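Local atomic coordinates of fimbria adhesin protein (Klebsiella pneumoniae, PDB entry 3U4K), a protein that binds human collagen V through the receptor-binding domain described here, and as a fimbrial adhesin probably attaches the bacterium to host tissue. Residues Tyr33-Ala38 / Lys57-Pro62; Phe107-Ala112 / Arg129-Thr134; Pro101-Arg106 / Thr144-Gly149; Gly40-Ser45 / Ile175-Pro180. All coordinates share one frame; numbering follows the deposited sequence.

Interaction 1: residues Tyr33-Ala38 / Lys57-Pro62; sequences YEINMA and KTWTMP
Tyr33, Ile35 and Met37 pack against Met61 and Trp59 in an apolar contact without hydrogen bonds, where strand 33-36, outermost in its mixed sheet, faces strand 53-61 of the antiparallel sheet. The strand axes run 9.1 Å apart, a sheet-to-sheet spacing. The indole of Trp59 carries the middle of the contact. Ile35 CG2, set anti to the backbone N, lies over one face, 3.6 Å from the centre of the five-membered ring, a CH-pi contact; Lys57 CG of the indole's own strand lies over the opposite face. Beyond it the backbone of Met37 lies against the six-membered ring, with CA 3.4 Å from Trp59 CZ2, while Met37 CB reaches Trp59 CH2 at 3.8 Å. Ala38 O lies at the indole edge. At the other end the phenol of Tyr33 meets Met61 CB through CE1 at 3.6 Å. The Met61 SE atom stands 4.6 Å from the centre of that ring, obliquely, as a Met-aromatic contact. Both methionines are selenomethionine. Outside the two segments, Ile35 touches Phe135, and Met37 touches Thr168 and Leu170. With mostly carbon, selenium and the indole face doing the touching, cohesion between the two strands rests largely on dispersion and hydrophobic burial.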
loop_
_atom_site.group_PDB
_atom_site.type_symbol
_atom_site.label_atom_id
_atom_site.label_comp_id
_atom_site.label_asym_id
_atom_site.label_seq_id
_atom_site.Cartn_x
_atom_site.Cartn_y
_atom_site.Cartn_z
ATOM N N TYR A 33 13.003 -2.467 -0.087
ATOM C CA TYR A 33 12.725 -1.242 0.658
ATOM C C TYR A 33 11.417 -1.443 1.414
ATOM O O TYR A 33 10.454 -1.992 0.865
ATOM C CB TYR A 33 12.613 -0.057 -0.301
ATOM C CG TYR A 33 12.673 1.304 0.358
ATOM C CD1 TYR A 33 11.514 2.048 0.572
ATOM C CD2 TYR A 33 13.892 1.853 0.760
ATOM C CE1 TYR A 33 11.566 3.298 1.173
ATOM C CE2 TYR A 33 13.953 3.101 1.363
ATOM C CZ TYR A 33 12.789 3.819 1.564
ATOM O OH TYR A 33 12.850 5.056 2.157
ATOM N N GLU A 34 11.386 -1.009 2.672
ATOM C CA GLU A 34 10.226 -1.239 3.535
ATOM C C GLU A 34 9.674 0.022 4.169
ATOM O O GLU A 34 10.426 0.891 4.614
ATOM C CB GLU A 34 10.564 -2.237 4.635
ATOM C CG GLU A 34 10.428 -3.687 4.215
ATOM C CD GLU A 34 10.927 -4.641 5.279
ATOM O OE1 GLU A 34 12.038 -4.416 5.811
ATOM O OE2 GLU A 34 10.209 -5.617 5.585
ATOM N N ILE A 35 8.349 0.108 4.204
ATOM C CA ILE A 35 7.659 1.187 4.894
ATOM C C ILE A 35 6.747 0.580 5.954
ATOM O O ILE A 35 5.868 -0.228 5.636
ATOM C CB ILE A 35 6.821 2.045 3.920
ATOM C CG1 ILE A 35 7.712 2.678 2.852
ATOM C CG2 ILE A 35 6.065 3.129 4.676
ATOM C CD1 ILE A 35 6.962 3.174 1.637
ATOM N N ASN A 36 6.975 0.955 7.210
ATOM C CA ASN A 36 6.015 0.679 8.273
ATOM C C ASN A 36 4.942 1.767 8.240
ATOM O O ASN A 36 5.240 2.947 8.423
ATOM C CB ASN A 36 6.711 0.617 9.639
ATOM C CG ASN A 36 5.731 0.491 10.797
ATOM O OD1 ASN A 36 4.761 -0.275 10.742
ATOM N ND2 ASN A 36 5.986 1.243 11.861
HETATM N N MSE A 37 3.697 1.362 8.001
HETATM C CA MSE A 37 2.609 2.312 7.740
HETATM C C MSE A 37 1.891 2.778 8.988
HETATM O O MSE A 37 0.676 2.981 8.969
HETATM C CB MSE A 37 1.631 1.684 6.747
HETATM C CG MSE A 37 2.310 1.387 5.408
HETATM SE SE MSE A 37 1.002 0.850 4.027
HETATM C CE MSE A 37 0.311 -0.784 4.888
ATOM N N ALA A 38 2.637 2.967 10.076
ATOM C CA ALA A 38 2.068 3.388 11.360
ATOM C C ALA A 38 1.373 4.746 11.266
ATOM O O ALA A 38 1.984 5.740 10.864
ATOM C CB ALA A 38 3.143 3.410 12.439
ATOM N N LYS A 57 -1.784 9.269 4.955
ATOM C CA LYS A 57 -0.374 9.402 5.330
ATOM C C LYS A 57 0.556 9.112 4.157
ATOM O O LYS A 57 0.324 8.180 3.383
ATOM C CB LYS A 57 -0.027 8.509 6.521
ATOM C CG LYS A 57 1.159 9.008 7.329
ATOM C CD LYS A 57 1.293 8.266 8.650
ATOM C CE LYS A 57 1.899 9.150 9.730
ATOM N NZ LYS A 57 3.197 9.752 9.319
ATOM N N THR A 58 1.615 9.911 4.047
ATOM C CA THR A 58 2.549 9.821 2.928
ATOM C C THR A 58 3.996 9.669 3.392
ATOM O O THR A 58 4.494 10.475 4.177
ATOM C CB THR A 58 2.397 11.032 1.980
ATOM O OG1 THR A 58 1.164 10.914 1.266
ATOM C CG2 THR A 58 3.536 11.104 0.981
ATOM N N TRP A 59 4.650 8.619 2.904
ATOM C CA TRP A 59 6.077 8.422 3.112
ATOM C C TRP A 59 6.824 8.652 1.831
ATOM O O TRP A 59 6.348 8.297 0.751
ATOM C CB TRP A 59 6.359 7.017 3.618
ATOM C CG TRP A 59 5.618 6.674 4.879
ATOM C CD1 TRP A 59 6.102 6.704 6.182
ATOM C CD2 TRP A 59 4.224 6.231 4.999
ATOM N NE1 TRP A 59 5.133 6.323 7.072
ATOM C CE2 TRP A 59 3.982 6.029 6.429
ATOM C CE3 TRP A 59 3.189 5.994 4.098
ATOM C CZ2 TRP A 59 2.752 5.607 6.912
ATOM C CZ3 TRP A 59 1.953 5.570 4.600
ATOM C CH2 TRP A 59 1.744 5.379 5.973
ATOM N N THR A 60 8.003 9.254 1.941
ATOM C CA THR A 60 8.849 9.481 0.776
ATOM C C THR A 60 10.071 8.560 0.802
ATOM O O THR A 60 10.566 8.189 1.872
ATOM C CB THR A 60 9.305 10.956 0.669
ATOM O OG1 THR A 60 10.164 11.281 1.770
ATOM C CG2 THR A 60 8.105 11.905 0.662
HETATM N N MSE A 61 10.536 8.180 -0.384
HETATM C CA MSE A 61 11.806 7.471 -0.524
HETATM C C MSE A 61 12.696 8.320 -1.387
HETATM O O MSE A 61 12.311 8.696 -2.499
HETATM C CB MSE A 61 11.647 6.065 -1.098
HETATM C CG MSE A 61 10.706 5.993 -2.296
HETATM SE SE MSE A 61 10.247 4.109 -2.632
HETATM C CE MSE A 61 8.302 4.262 -2.340
ATOM N N PRO A 62 13.895 8.653 -0.879
ATOM C CA PRO A 62 14.830 9.490 -1.630
ATOM C C PRO A 62 15.294 8.793 -2.905
ATOM O O PRO A 62 15.385 7.562 -2.936
ATOM C CB PRO A 62 16.004 9.666 -0.659
ATOM C CG PRO A 62 15.923 8.494 0.261
ATOM C CD PRO A 62 14.456 8.217 0.414
#

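Interaction 2: residues Phe107-Ala112 / Arg129-Thr134; sequences FSRKGA and RLAGST. Unlike the reference sequence in segment 129-134: Ala131 (reference Val).
Arg109 holds CG anti to its backbone N (chi1 -166°) and runs extended from CG to NE, which brings NE to Ser133, with NH2 at Ala131. Ser133 turns OG between its backbone N and carbonyl carbon (chi1 54°), toward that group. Two bonds result: Arg109 NE donates to Ser133 OG at 2.9 Å, the hydroxyl tilted somewhat from the guanidinium plane, and Arg109 NH2 donates to Ala131 O at 3.0 Å, in that plane and on a carbonyl lone pair. Ser133 OG in turn donates to Ala131 O at 3.2 Å. The carbonyl thus accepts from two donors, and the three groups form a closed ring of bonds that links the guanidinium to both residues and would restrain its rotation. Next to it, Lys110 and Thr134 form an antiparallel hydrogen-bonded pair: Lys110 N donates to Thr134 O at 2.9 Å and Thr134 N to Lys110 O at 2.8 Å. Thr134 OG1 adds a bond to the same Lys110 O, at 3.2 Å. Farther out, Ala112 CB touches Ala131 CB at 3.8 Å. Strand 103-111 is here flanked by strand 115-116, Arg109 bonding through its backbone to Met115, while strand 133-141 is paired on to strand 53-61, where Ser133 meets Met61 and Thr134 packs on Thr58 and Thr60.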
loop_
_atom_site.group_PDB
_atom_site.type_symbol
_atom_site.label_atom_id
_atom_site.label_comp_id
_atom_site.label_asym_id
_atom_site.label_seq_id
_atom_site.Cartn_x
_atom_site.Cartn_y
_atom_site.Cartn_z
ATOM N N PHE A 107 -3.942 2.217 -1.642
ATOM C CA PHE A 107 -2.492 2.387 -1.671
ATOM C C PHE A 107 -2.084 2.952 -3.018
ATOM O O PHE A 107 -2.482 2.433 -4.064
ATOM C CB PHE A 107 -1.782 1.052 -1.445
ATOM C CG PHE A 107 -2.348 0.241 -0.315
ATOM C CD1 PHE A 107 -3.467 -0.569 -0.511
ATOM C CD2 PHE A 107 -1.756 0.271 0.944
ATOM C CE1 PHE A 107 -3.988 -1.323 0.528
ATOM C CE2 PHE A 107 -2.273 -0.486 1.987
ATOM C CZ PHE A 107 -3.390 -1.281 1.778
ATOM N N SER A 108 -1.292 4.019 -2.987
ATOM C CA SER A 108 -0.844 4.674 -4.208
ATOM C C SER A 108 0.631 5.051 -4.131
ATOM O O SER A 108 1.191 5.217 -3.046
ATOM C CB SER A 108 -1.696 5.914 -4.497
ATOM O OG SER A 108 -1.494 6.905 -3.503
ATOM N N ARG A 109 1.249 5.181 -5.299
ATOM C CA ARG A 109 2.628 5.627 -5.405
ATOM C C ARG A 109 2.680 6.760 -6.415
ATOM O O ARG A 109 2.052 6.682 -7.469
ATOM C CB ARG A 109 3.527 4.473 -5.846
ATOM C CG ARG A 109 5.014 4.732 -5.679
ATOM C CD ARG A 109 5.827 3.608 -6.294
ATOM N NE ARG A 109 7.179 4.042 -6.640
ATOM C CZ ARG A 109 8.049 3.316 -7.335
ATOM N NH1 ARG A 109 7.722 2.105 -7.772
ATOM N NH2 ARG A 109 9.255 3.803 -7.597
ATOM N N LYS A 110 3.413 7.816 -6.081
ATOM C CA LYS A 110 3.527 8.973 -6.963
ATOM C C LYS A 110 4.977 9.433 -7.094
ATOM O O LYS A 110 5.687 9.572 -6.101
ATOM C CB LYS A 110 2.633 10.118 -6.475
ATOM C CG LYS A 110 2.292 11.135 -7.551
ATOM C CD LYS A 110 1.075 11.965 -7.171
ATOM C CE LYS A 110 0.676 12.923 -8.288
ATOM N NZ LYS A 110 1.670 14.019 -8.480
ATOM N N GLY A 111 5.400 9.667 -8.331
ATOM C CA GLY A 111 6.765 10.087 -8.633
ATOM C C GLY A 111 7.036 9.891 -10.108
ATOM O O GLY A 111 6.184 10.199 -10.944
ATOM N N ALA A 112 8.217 9.369 -10.429
ATOM C CA ALA A 112 8.568 9.053 -11.813
ATOM C C ALA A 112 7.669 7.939 -12.358
ATOM O O ALA A 112 7.116 8.066 -13.450
ATOM C CB ALA A 112 10.036 8.672 -11.919
ATOM N N ARG A 129 16.889 0.424 -10.618
ATOM C CA ARG A 129 16.776 1.190 -9.380
ATOM C C ARG A 129 15.308 1.439 -9.051
ATOM O O ARG A 129 14.433 1.282 -9.912
ATOM C CB ARG A 129 17.484 2.543 -9.508
ATOM C CG ARG A 129 18.986 2.481 -9.724
ATOM C CD ARG A 129 19.611 3.871 -9.742
ATOM N NE ARG A 129 19.161 4.696 -10.868
ATOM C CZ ARG A 129 18.302 5.714 -10.778
ATOM N NH1 ARG A 129 17.775 6.063 -9.605
ATOM N NH2 ARG A 129 17.972 6.392 -11.869
ATOM N N LEU A 130 15.046 1.824 -7.802
ATOM C CA LEU A 130 13.736 2.336 -7.414
ATOM C C LEU A 130 13.732 3.847 -7.531
ATOM O O LEU A 130 14.555 4.531 -6.912
ATOM C CB LEU A 130 13.361 1.910 -5.996
ATOM C CG LEU A 130 12.611 0.584 -5.851
ATOM C CD1 LEU A 130 12.480 0.218 -4.381
ATOM C CD2 LEU A 130 11.242 0.638 -6.519
ATOM N N ALA A 131 12.808 4.351 -8.345
ATOM C CA ALA A 131 12.666 5.781 -8.589
ATOM C C ALA A 131 12.141 6.471 -7.343
ATOM O O ALA A 131 11.109 6.073 -6.799
ATOM C CB ALA A 131 11.727 6.025 -9.761
ATOM N N GLY A 132 12.867 7.491 -6.888
ATOM C CA GLY A 132 12.429 8.318 -5.767
ATOM C C GLY A 132 10.972 8.694 -5.934
ATOM O O GLY A 132 10.562 9.190 -6.992
ATOM N N SER A 133 10.181 8.431 -4.898
ATOM C CA SER A 133 8.737 8.630 -4.969
ATOM C C SER A 133 8.102 8.809 -3.594
ATOM O O SER A 133 8.777 8.726 -2.563
ATOM C CB SER A 133 8.077 7.453 -5.699
ATOM O OG SER A 133 8.441 6.220 -5.105
ATOM N N THR A 134 6.799 9.075 -3.600
ATOM C CA THR A 134 5.990 9.092 -2.390
ATOM C C THR A 134 5.098 7.863 -2.385
ATOM O O THR A 134 4.571 7.474 -3.426
ATOM C CB THR A 134 5.087 10.344 -2.306
ATOM O OG1 THR A 134 4.144 10.342 -3.390
ATOM C CG2 THR A 134 5.915 11.627 -2.334
#

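Interaction 3: residues Pro101-Arg106 / Thr144-Gly149; sequences PGIGLR and TTTGSG
Pro101 O takes the hydrogen bond that joins these two segments: Gly147 N donates to it at 2.9 Å, nearly straight at the hydrogen (171°) but tilted from the carbonyl plane. Thr146 CA approaches the same oxygen at 3.4 Å, so a weak CA-H...O contact supplements the one hydrogen bond. Around this centre the pyrrolidine ring of Pro101 lies beside the bare backbone of Gly147, its CD 4.0 Å from Gly147 CA. Thr146 sets CG2 anti to its own carbonyl carbon, and that methyl meets Gly102 O at 3.6 Å and, more loosely, Ile103 CD1 at 4.3 Å. Gly102 CA lies 4.1 Å from Thr145 O, and a CB on this residue would point toward the loop and clash with that oxygen. In the next shell, Ser179 OG hydrogen-bonds to Thr146 O, which is consistent with a part in positioning the loop; a second bond to Gly147 O is doubtful. Gly102 pairs through its backbone with Thr142. The whole is a surface tie between the loop following strand 133-141 and the entry to strand 103-111, its sheet neighbour, in a receptor-binding domain with a jelly-roll beta-barrel fold.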
loop_
_atom_site.group_PDB
_atom_site.type_symbol
_atom_site.label_atom_id
_atom_site.label_comp_id
_atom_site.label_asym_id
_atom_site.label_seq_id
_atom_site.Cartn_x
_atom_site.Cartn_y
_atom_site.Cartn_z
ATOM N N PRO A 101 -16.011 -2.759 9.710
ATOM C CA PRO A 101 -17.153 -2.345 8.886
ATOM C C PRO A 101 -17.032 -0.909 8.388
ATOM O O PRO A 101 -16.739 -0.000 9.168
ATOM C CB PRO A 101 -18.345 -2.470 9.843
ATOM C CG PRO A 101 -17.905 -3.447 10.879
ATOM C CD PRO A 101 -16.436 -3.208 11.050
ATOM N N GLY A 102 -17.245 -0.726 7.087
ATOM C CA GLY A 102 -17.231 0.596 6.470
ATOM C C GLY A 102 -15.874 1.276 6.422
ATOM O O GLY A 102 -15.795 2.500 6.318
ATOM N N ILE A 103 -14.807 0.486 6.491
ATOM C CA ILE A 103 -13.445 1.021 6.451
ATOM C C ILE A 103 -12.688 0.513 5.225
ATOM O O ILE A 103 -12.490 -0.692 5.060
ATOM C CB ILE A 103 -12.673 0.723 7.761
ATOM C CG1 ILE A 103 -13.305 1.470 8.948
ATOM C CG2 ILE A 103 -11.196 1.074 7.631
ATOM C CD1 ILE A 103 -13.399 2.978 8.803
ATOM N N GLY A 104 -12.277 1.449 4.372
ATOM C CA GLY A 104 -11.557 1.133 3.139
ATOM C C GLY A 104 -10.097 1.553 3.135
ATOM O O GLY A 104 -9.681 2.415 3.912
ATOM N N LEU A 105 -9.318 0.935 2.251
ATOM C CA LEU A 105 -7.897 1.244 2.111
ATOM C C LEU A 105 -7.496 1.382 0.645
ATOM O O LEU A 105 -7.840 0.537 -0.184
ATOM C CB LEU A 105 -7.034 0.182 2.798
ATOM C CG LEU A 105 -7.031 0.109 4.329
ATOM C CD1 LEU A 105 -6.116 -1.008 4.798
ATOM C CD2 LEU A 105 -6.609 1.423 4.969
ATOM N N ARG A 106 -6.778 2.459 0.337
ATOM C CA ARG A 106 -6.232 2.674 -0.998
ATOM C C ARG A 106 -4.739 2.999 -0.920
ATOM O O ARG A 106 -4.323 3.924 -0.217
ATOM C CB ARG A 106 -7.003 3.775 -1.730
ATOM C CG ARG A 106 -6.765 3.822 -3.236
ATOM C CD ARG A 106 -7.574 4.928 -3.897
ATOM N NE ARG A 106 -7.377 6.209 -3.218
ATOM C CZ ARG A 106 -8.196 7.254 -3.307
ATOM N NH1 ARG A 106 -9.293 7.195 -4.057
ATOM N NH2 ARG A 106 -7.918 8.366 -2.639
ATOM N N THR A 144 -21.986 4.389 5.491
ATOM C CA THR A 144 -22.490 5.459 6.358
ATOM C C THR A 144 -22.362 5.084 7.836
ATOM O O THR A 144 -22.300 5.956 8.707
ATOM C CB THR A 144 -23.958 5.804 6.041
ATOM O OG1 THR A 144 -24.760 4.622 6.153
ATOM C CG2 THR A 144 -24.092 6.382 4.627
ATOM N N THR A 145 -22.327 3.781 8.104
ATOM C CA THR A 145 -22.065 3.258 9.441
ATOM C C THR A 145 -20.677 2.604 9.517
ATOM O O THR A 145 -20.387 1.639 8.799
ATOM C CB THR A 145 -23.176 2.285 9.908
ATOM O OG1 THR A 145 -22.766 1.627 11.114
ATOM C CG2 THR A 145 -23.504 1.232 8.835
ATOM N N THR A 146 -19.825 3.141 10.387
ATOM C CA THR A 146 -18.446 2.663 10.530
ATOM C C THR A 146 -18.191 2.003 11.882
ATOM O O THR A 146 -18.636 2.502 12.917
ATOM C CB THR A 146 -17.420 3.799 10.334
ATOM O OG1 THR A 146 -17.718 4.883 11.222
ATOM C CG2 THR A 146 -17.439 4.303 8.900
ATOM N N GLY A 147 -17.465 0.887 11.863
ATOM C CA GLY A 147 -17.121 0.159 13.084
ATOM C C GLY A 147 -15.804 0.617 13.678
ATOM O O GLY A 147 -15.227 1.610 13.237
ATOM N N SER A 148 -15.333 -0.105 14.688
ATOM C CA SER A 148 -14.060 0.196 15.332
ATOM C C SER A 148 -13.139 -1.016 15.291
ATOM O O SER A 148 -13.568 -2.113 14.932
ATOM C CB SER A 148 -14.277 0.650 16.779
ATOM O OG SER A 148 -14.755 1.982 16.831
ATOM N N GLY A 149 -11.872 -0.815 15.651
ATOM C CA GLY A 149 -10.899 -1.904 15.690
ATOM C C GLY A 149 -9.479 -1.501 15.334
ATOM O O GLY A 149 -9.222 -0.362 14.935
#

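Interaction 4: residues Gly40-Ser45 / Ile175-Pro180; sequences GRVVVS and ITIVSP
The guanidinium of Arg41 is the flat group on one side of this strand pair, and its NH2 comes within 4.2 Å of Val178 CG1, a loose contact. At the far end the ring of Pro180 presents its CD to Val44 O, 3.4 Å away, and the same CD touches Val43 CG1, the two side chains crossing at about a right angle. The peptide groups join strands 40-43 and 175-178 in parallel, the axes 20° apart. Thr176 N donates to Gly40 O at 3.0 Å. Val42 N then bonds to Thr176 O, and Val178 N bonds to Val42 O at 2.8 Å. Val42 therefore reaches both Thr176 and Val178, as one residue of a parallel pair does; a weak bond from Val44 N to Val178 O ends the ladder. On the face bearing Val42 and Ile177 the packing is apolar. Those two side chains lie side by side, Ile177 CD1 3.7 Å from Val42 CB, and beyond the paired residues Val44 CG2 meets Ile177 CG2 at 3.6 Å. Val44 CB also rests on Ser179 CB at 3.6 Å, while the Ser179 hydroxyl is turned to the 144-149 loop, at Thr146 O and Gly147 O. Outside the segments, Val42 and Val44 touch Ile54 and Ile177 touches Ile139. Strand 149-150 continues the sheet beyond 175-178, making a small mixed sheet in which an early and a late strand of the jelly-roll domain run side by side.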
loop_
_atom_site.group_PDB
_atom_site.type_symbol
_atom_site.label_atom_id
_atom_site.label_comp_id
_atom_site.label_asym_id
_atom_site.label_seq_id
_atom_site.Cartn_x
_atom_site.Cartn_y
_atom_site.Cartn_z
ATOM N N GLY A 40 -1.160 5.494 13.878
ATOM C CA GLY A 40 -1.676 5.746 15.223
ATOM C C GLY A 40 -3.193 5.686 15.321
ATOM O O GLY A 40 -3.852 4.957 14.567
ATOM N N ARG A 41 -3.745 6.469 16.245
ATOM C CA ARG A 41 -5.173 6.442 16.560
ATOM C C ARG A 41 -5.964 7.422 15.692
ATOM O O ARG A 41 -5.559 8.571 15.515
ATOM C CB ARG A 41 -5.369 6.759 18.043
ATOM C CG ARG A 41 -6.685 6.283 18.634
ATOM C CD ARG A 41 -6.669 6.414 20.150
ATOM N NE ARG A 41 -8.005 6.297 20.731
ATOM C CZ ARG A 41 -8.843 7.317 20.912
ATOM N NH1 ARG A 41 -8.497 8.550 20.555
ATOM N NH2 ARG A 41 -10.039 7.103 21.450
ATOM N N VAL A 42 -7.091 6.960 15.154
ATOM C CA VAL A 42 -7.924 7.775 14.260
ATOM C C VAL A 42 -9.404 7.713 14.661
ATOM O O VAL A 42 -9.957 6.625 14.843
ATOM C CB VAL A 42 -7.768 7.338 12.782
ATOM C CG1 VAL A 42 -8.729 8.100 11.875
ATOM C CG2 VAL A 42 -6.335 7.523 12.304
ATOM N N VAL A 43 -10.035 8.883 14.787
ATOM C CA VAL A 43 -11.450 8.980 15.163
ATOM C C VAL A 43 -12.315 9.407 13.973
ATOM O O VAL A 43 -12.136 10.496 13.420
ATOM C CB VAL A 43 -11.666 9.949 16.350
ATOM C CG1 VAL A 43 -13.113 9.907 16.822
ATOM C CG2 VAL A 43 -10.723 9.623 17.500
ATOM N N VAL A 44 -13.256 8.545 13.592
ATOM C CA VAL A 44 -14.130 8.795 12.442
ATOM C C VAL A 44 -15.313 9.684 12.823
ATOM O O VAL A 44 -16.061 9.370 13.749
ATOM C CB VAL A 44 -14.669 7.481 11.835
ATOM C CG1 VAL A 44 -15.384 7.750 10.521
ATOM C CG2 VAL A 44 -13.546 6.482 11.625
ATOM N N SER A 45 -15.475 10.793 12.106
ATOM C CA SER A 45 -16.612 11.684 12.312
ATOM C C SER A 45 -17.862 11.135 11.623
ATOM O O SER A 45 -17.785 10.666 10.482
ATOM C CB SER A 45 -16.303 13.090 11.795
ATOM O OG SER A 45 -17.489 13.863 11.707
ATOM N N ILE A 175 -2.246 1.103 13.505
ATOM C CA ILE A 175 -3.438 1.840 13.086
ATOM C C ILE A 175 -4.671 1.372 13.866
ATOM O O ILE A 175 -5.127 0.232 13.711
ATOM C CB ILE A 175 -3.714 1.724 11.570
ATOM C CG1 ILE A 175 -2.504 2.190 10.752
ATOM C CG2 ILE A 175 -4.954 2.531 11.197
ATOM C CD1 ILE A 175 -2.656 2.016 9.254
ATOM N N THR A 176 -5.200 2.259 14.705
ATOM C CA THR A 176 -6.438 1.997 15.437
ATOM C C THR A 176 -7.530 2.958 14.968
ATOM O O THR A 176 -7.360 4.177 15.020
ATOM C CB THR A 176 -6.246 2.128 16.963
ATOM O OG1 THR A 176 -4.978 1.577 17.341
ATOM C CG2 THR A 176 -7.355 1.397 17.707
ATOM N N ILE A 177 -8.640 2.394 14.501
ATOM C CA ILE A 177 -9.785 3.181 14.045
ATOM C C ILE A 177 -10.906 3.115 15.073
ATOM O O ILE A 177 -11.427 2.038 15.366
ATOM C CB ILE A 177 -10.311 2.691 12.679
ATOM C CG1 ILE A 177 -9.189 2.665 11.632
ATOM C CG2 ILE A 177 -11.491 3.535 12.216
ATOM C CD1 ILE A 177 -8.501 3.993 11.391
ATOM N N VAL A 178 -11.265 4.275 15.615
ATOM C CA VAL A 178 -12.297 4.375 16.640
ATOM C C VAL A 178 -13.402 5.325 16.187
ATOM O O VAL A 178 -13.257 6.543 16.260
ATOM C CB VAL A 178 -11.710 4.834 17.997
ATOM C CG1 VAL A 178 -12.805 4.985 19.044
ATOM C CG2 VAL A 178 -10.650 3.854 18.486
ATOM N N SER A 179 -14.500 4.760 15.699
ATOM C CA SER A 179 -15.688 5.546 15.388
ATOM C C SER A 179 -16.700 5.404 16.523
ATOM O O SER A 179 -17.098 4.285 16.855
ATOM C CB SER A 179 -16.299 5.122 14.050
ATOM O OG SER A 179 -16.443 3.715 13.967
ATOM N N PRO A 180 -17.105 6.537 17.133
ATOM C CA PRO A 180 -18.040 6.525 18.263
ATOM C C PRO A 180 -19.433 6.025 17.872
ATOM O O PRO A 180 -20.006 6.481 16.878
ATOM C CB PRO A 180 -18.084 7.994 18.707
ATOM C CG PRO A 180 -17.652 8.773 17.515
ATOM C CD PRO A 180 -16.661 7.904 16.801
#

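From the N terminus, strand 33-36 comes first and strand 40-43 soon after. Interaction 1 closes its loop at residues 57-62, joining the mixed five-strand sheet to the antiparallel one. The run 101-112, loop then strand 103-111, enters interactions 3 and 2: 107-112 is met by 129-134 before 101-106 is met by 144-149, so interaction 2 lies within interaction 3. Both lie within the long span of interaction 4, which ends at 175-180 and crosses interaction 1, touching it where Met37 packs on Ile175. Interactions 1 and 2 touch where strands 53-61 and 133-141 are neighbours; interactions 3 and 4 meet at Ser179 and Gly149, across the chain's centre from interaction 2.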